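Local atomic coordinates of glutamine synthetase (Helicobacter pylori, PDB entry 5ZLI), a protein that belongs to the glutamine synthetase family (type I beta), joining a beta-grasp domain to a catalytic domain in each of the twelve subunits of its assembly. Residues 74-79 with 102-107. Numbering follows the deposited sequence.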
ATOM      1  N   ASP B  74     -31.719 -42.053 -22.662  1.00 50.52           N
ATOM      2  CA  ASP B  74     -31.957 -42.773 -21.418  1.00 53.61           C
ATOM      3  C   ASP B  74     -31.178 -44.093 -21.399  1.00 52.97           C
ATOM      4  O   ASP B  74     -31.245 -44.887 -22.346  1.00 46.72           O
ATOM      5  CB  ASP B  74     -33.456 -43.020 -21.252  1.00 54.31           C
ATOM      6  CG  ASP B  74     -34.244 -41.724 -21.116  1.00 57.46           C
ATOM      7  OD1 ASP B  74     -35.406 -41.757 -20.642  1.00 51.18           O
ATOM      8  OD2 ASP B  74     -33.700 -40.669 -21.515  1.00 57.80           O
ATOM      9  N   MET B  75     -30.462 -44.338 -20.301  1.00 42.09           N
ATOM     10  CA  MET B  75     -29.794 -45.608 -20.078  1.00 40.79           C
ATOM     11  C   MET B  75     -30.021 -46.013 -18.625  1.00 38.39           C
ATOM     12  O   MET B  75     -30.647 -45.284 -17.846  1.00 35.04           O
ATOM     13  CB  MET B  75     -28.315 -45.486 -20.437  1.00 41.12           C
ATOM     14  CG  MET B  75     -28.038 -45.184 -21.927  1.00 42.41           C
ATOM     15  SD  MET B  75     -28.065 -46.523 -23.135  1.00 48.21           S
ATOM     16  CE  MET B  75     -26.439 -47.212 -22.866  1.00 42.40           C
ATOM     17  N   ILE B  76     -29.477 -47.163 -18.238  1.00 32.06           N
ATOM     18  CA  ILE B  76     -29.659 -47.697 -16.893  1.00 36.10           C
ATOM     19  C   ILE B  76     -28.302 -47.911 -16.232  1.00 40.18           C
ATOM     20  O   ILE B  76     -27.333 -48.341 -16.875  1.00 37.87           O
ATOM     21  CB  ILE B  76     -30.461 -49.021 -16.905  1.00 39.04           C
ATOM     22  CG1 ILE B  76     -31.924 -48.782 -17.276  1.00 33.94           C
ATOM     23  CG2 ILE B  76     -30.374 -49.734 -15.567  1.00 36.26           C
ATOM     24  CD1 ILE B  76     -32.671 -48.017 -16.259  1.00 33.14           C
ATOM     25  N   LEU B  77     -28.226 -47.583 -14.946  1.00 31.87           N
ATOM     26  CA  LEU B  77     -27.126 -48.064 -14.131  1.00 39.18           C
ATOM     27  C   LEU B  77     -27.495 -49.393 -13.501  1.00 34.89           C
ATOM     28  O   LEU B  77     -28.585 -49.552 -12.955  1.00 34.21           O
ATOM     29  CB  LEU B  77     -26.731 -47.071 -13.045  1.00 37.62           C
ATOM     30  CG  LEU B  77     -26.190 -45.795 -13.668  1.00 40.76           C
ATOM     31  CD1 LEU B  77     -25.883 -44.754 -12.611  1.00 37.68           C
ATOM     32  CD2 LEU B  77     -24.955 -46.113 -14.510  1.00 41.89           C
ATOM     33  N   THR B  78     -26.602 -50.347 -13.632  1.00 33.97           N
ATOM     34  CA  THR B  78     -26.794 -51.633 -12.995  1.00 44.35           C
ATOM     35  C   THR B  78     -25.818 -51.761 -11.842  1.00 46.49           C
ATOM     36  O   THR B  78     -24.603 -51.893 -12.076  1.00 37.82           O
ATOM     37  CB  THR B  78     -26.604 -52.797 -13.955  1.00 45.97           C
ATOM     38  OG1 THR B  78     -27.054 -52.427 -15.265  1.00 44.64           O
ATOM     39  CG2 THR B  78     -27.388 -54.011 -13.397  1.00 39.08           C
ATOM     40  N   PRO B  79     -26.284 -51.686 -10.601  1.00 46.62           N
ATOM     41  CA  PRO B  79     -25.362 -51.792  -9.472  1.00 44.27           C
ATOM     42  C   PRO B  79     -24.797 -53.200  -9.366  1.00 39.97           C
ATOM     43  O   PRO B  79     -25.499 -54.185  -9.596  1.00 35.89           O
ATOM     44  CB  PRO B  79     -26.240 -51.438  -8.266  1.00 43.46           C
ATOM     45  CG  PRO B  79     -27.459 -50.747  -8.846  1.00 41.50           C
ATOM     46  CD  PRO B  79     -27.665 -51.397 -10.169  1.00 43.18           C
ATOM     47  N   TYR B 102     -26.335 -50.555 -18.554  1.00 41.76           N
ATOM     48  CA  TYR B 102     -27.066 -51.538 -19.344  1.00 46.19           C
ATOM     49  C   TYR B 102     -27.675 -50.836 -20.546  1.00 44.58           C
ATOM     50  O   TYR B 102     -28.390 -49.838 -20.396  1.00 42.40           O
ATOM     51  CB  TYR B 102     -28.169 -52.229 -18.555  1.00 42.13           C
ATOM     52  CG  TYR B 102     -28.919 -53.298 -19.347  1.00 50.80           C
ATOM     53  CD1 TYR B 102     -28.491 -54.622 -19.348  1.00 55.54           C
ATOM     54  CD2 TYR B 102     -30.075 -52.995 -20.065  1.00 57.35           C
ATOM     55  CE1 TYR B 102     -29.187 -55.622 -20.054  1.00 56.75           C
ATOM     56  CE2 TYR B 102     -30.784 -53.987 -20.776  1.00 52.54           C
ATOM     57  CZ  TYR B 102     -30.334 -55.297 -20.759  1.00 56.87           C
ATOM     58  OH  TYR B 102     -31.032 -56.271 -21.451  1.00 58.45           O
ATOM     59  N   ASP B 103     -27.379 -51.364 -21.730  1.00 49.96           N
ATOM     60  CA  ASP B 103     -27.895 -50.834 -22.983  1.00 49.34           C
ATOM     61  C   ASP B 103     -29.331 -51.325 -23.106  1.00 48.73           C
ATOM     62  O   ASP B 103     -29.573 -52.535 -23.183  1.00 52.63           O
ATOM     63  CB  ASP B 103     -27.006 -51.320 -24.137  1.00 47.05           C
ATOM     64  CG  ASP B 103     -27.380 -50.725 -25.501  1.00 53.85           C
ATOM     65  OD1 ASP B 103     -26.473 -50.606 -26.370  1.00 54.72           O
ATOM     66  OD2 ASP B 103     -28.564 -50.390 -25.717  1.00 53.46           O
ATOM     67  N   VAL B 104     -30.287 -50.394 -23.096  1.00 46.55           N
ATOM     68  CA  VAL B 104     -31.693 -50.785 -23.112  1.00 53.12           C
ATOM     69  C   VAL B 104     -32.233 -50.818 -24.524  1.00 49.93           C
ATOM     70  O   VAL B 104     -33.355 -51.292 -24.739  1.00 58.05           O
ATOM     71  CB  VAL B 104     -32.569 -49.838 -22.270  1.00 54.71           C
ATOM     72  CG1 VAL B 104     -32.099 -49.805 -20.819  1.00 39.52           C
ATOM     73  CG2 VAL B 104     -32.588 -48.454 -22.889  1.00 50.73           C
ATOM     74  N   TYR B 105     -31.455 -50.362 -25.497  1.00 50.88           N
ATOM     75  CA  TYR B 105     -31.845 -50.417 -26.891  1.00 48.83           C
ATOM     76  C   TYR B 105     -31.402 -51.711 -27.550  1.00 50.76           C
ATOM     77  O   TYR B 105     -32.014 -52.140 -28.533  1.00 56.68           O
ATOM     78  CB  TYR B 105     -31.271 -49.198 -27.633  1.00 37.31           C
ATOM     79  CG  TYR B 105     -31.626 -47.896 -26.929  1.00 47.22           C
ATOM     80  CD1 TYR B 105     -30.658 -47.103 -26.321  1.00 48.73           C
ATOM     81  CD2 TYR B 105     -32.948 -47.456 -26.875  1.00 48.55           C
ATOM     82  CE1 TYR B 105     -31.008 -45.913 -25.668  1.00 45.71           C
ATOM     83  CE2 TYR B 105     -33.302 -46.277 -26.228  1.00 45.33           C
ATOM     84  CZ  TYR B 105     -32.332 -45.516 -25.629  1.00 46.60           C
ATOM     85  OH  TYR B 105     -32.696 -44.361 -24.988  1.00 48.74           O
ATOM     86  N   LYS B 106     -30.392 -52.363 -27.001  1.00 50.78           N
ATOM     87  CA  LYS B 106     -29.907 -53.620 -27.522  1.00 48.14           C
ATOM     88  C   LYS B 106     -30.094 -54.749 -26.529  1.00 49.02           C
ATOM     89  O   LYS B 106     -29.864 -55.908 -26.884  1.00 53.26           O
ATOM     90  CB  LYS B 106     -28.429 -53.463 -27.903  1.00 46.45           C
ATOM     91  CG  LYS B 106     -28.246 -52.325 -28.901  1.00 42.65           C
ATOM     92  CD  LYS B 106     -26.813 -52.037 -29.314  1.00 46.37           C
ATOM     93  CE  LYS B 106     -26.435 -52.571 -30.672  1.00 45.28           C
ATOM     94  NZ  LYS B 106     -25.010 -52.235 -30.956  1.00 45.60           N
ATOM     95  N   ASN B 107     -30.545 -54.447 -25.318  1.00 46.36           N
ATOM     96  CA  ASN B 107     -30.810 -55.436 -24.284  1.00 48.37           C
ATOM     97  C   ASN B 107     -29.626 -56.373 -24.061  1.00 55.70           C
ATOM     98  O   ASN B 107     -29.769 -57.598 -23.981  1.00 54.48           O
ATOM     99  CB  ASN B 107     -32.099 -56.194 -24.554  1.00 48.16           C
ATOM    100  CG  ASN B 107     -33.303 -55.337 -24.292  1.00 51.35           C
ATOM    101  OD1 ASN B 107     -33.884 -55.383 -23.208  1.00 57.61           O
ATOM    102  ND2 ASN B 107     -33.650 -54.504 -25.256  1.00 55.42           N
TER
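Met-75 reaches across to Tyr-105 and Asp-103 from strand 74-81. From CB the chain sets CG beside its own backbone N (chi1 -64°), then bends at both following torsions. SD of Met-75 comes 3.9 Å from Tyr-105 CE1, with CD1 scarcely farther, a Met-aromatic contact made obliquely. Beyond the sulfur, Met-75 CE lies 3.9 Å from Asp-103 CA, close also to the carbonyl oxygen of Tyr-102. Ile-76 and Tyr-102 form the antiparallel hydrogen-bonded pair: Tyr-102 N donates to Ile-76 O at 3.0 Å, with an N-H...O angle of 162°. The pair belongs to the mixed sheet of the beta-grasp domain, where strand 74-81 runs between 57-60 and 94-103; Met-75 and Leu-77 bond by their backbones to the former. On the face that carries Ile-76 and Tyr-102, Ile-76 CG1 meets Val-104 CG1 at 3.7 Å, the two side chains crossing at about a right angle. Val-104 CG1 also lies in the plane of the Tyr-102 ring, at its edge, while CG2 sits over the centre of the Tyr-105 ring. Farther along, Thr-78 OG1 touches Tyr-102 CB at 3.5 Å and makes a weak hydrogen bond to the backbone oxygen of Asp-100. After Asp-103 the chain turns: Asp-103 OD2 accepts from Tyr-105 N at 2.9 Å, an Asx turn, and from Lys-106 N, which lies above the carboxylate plane. Tyr-105 OH lies 3.1 Å from Asp-74 O. At the subunit interface, the Asp-74 carboxylate forms salt bridges with Arg-349 and Arg-354 of a neighbouring subunit.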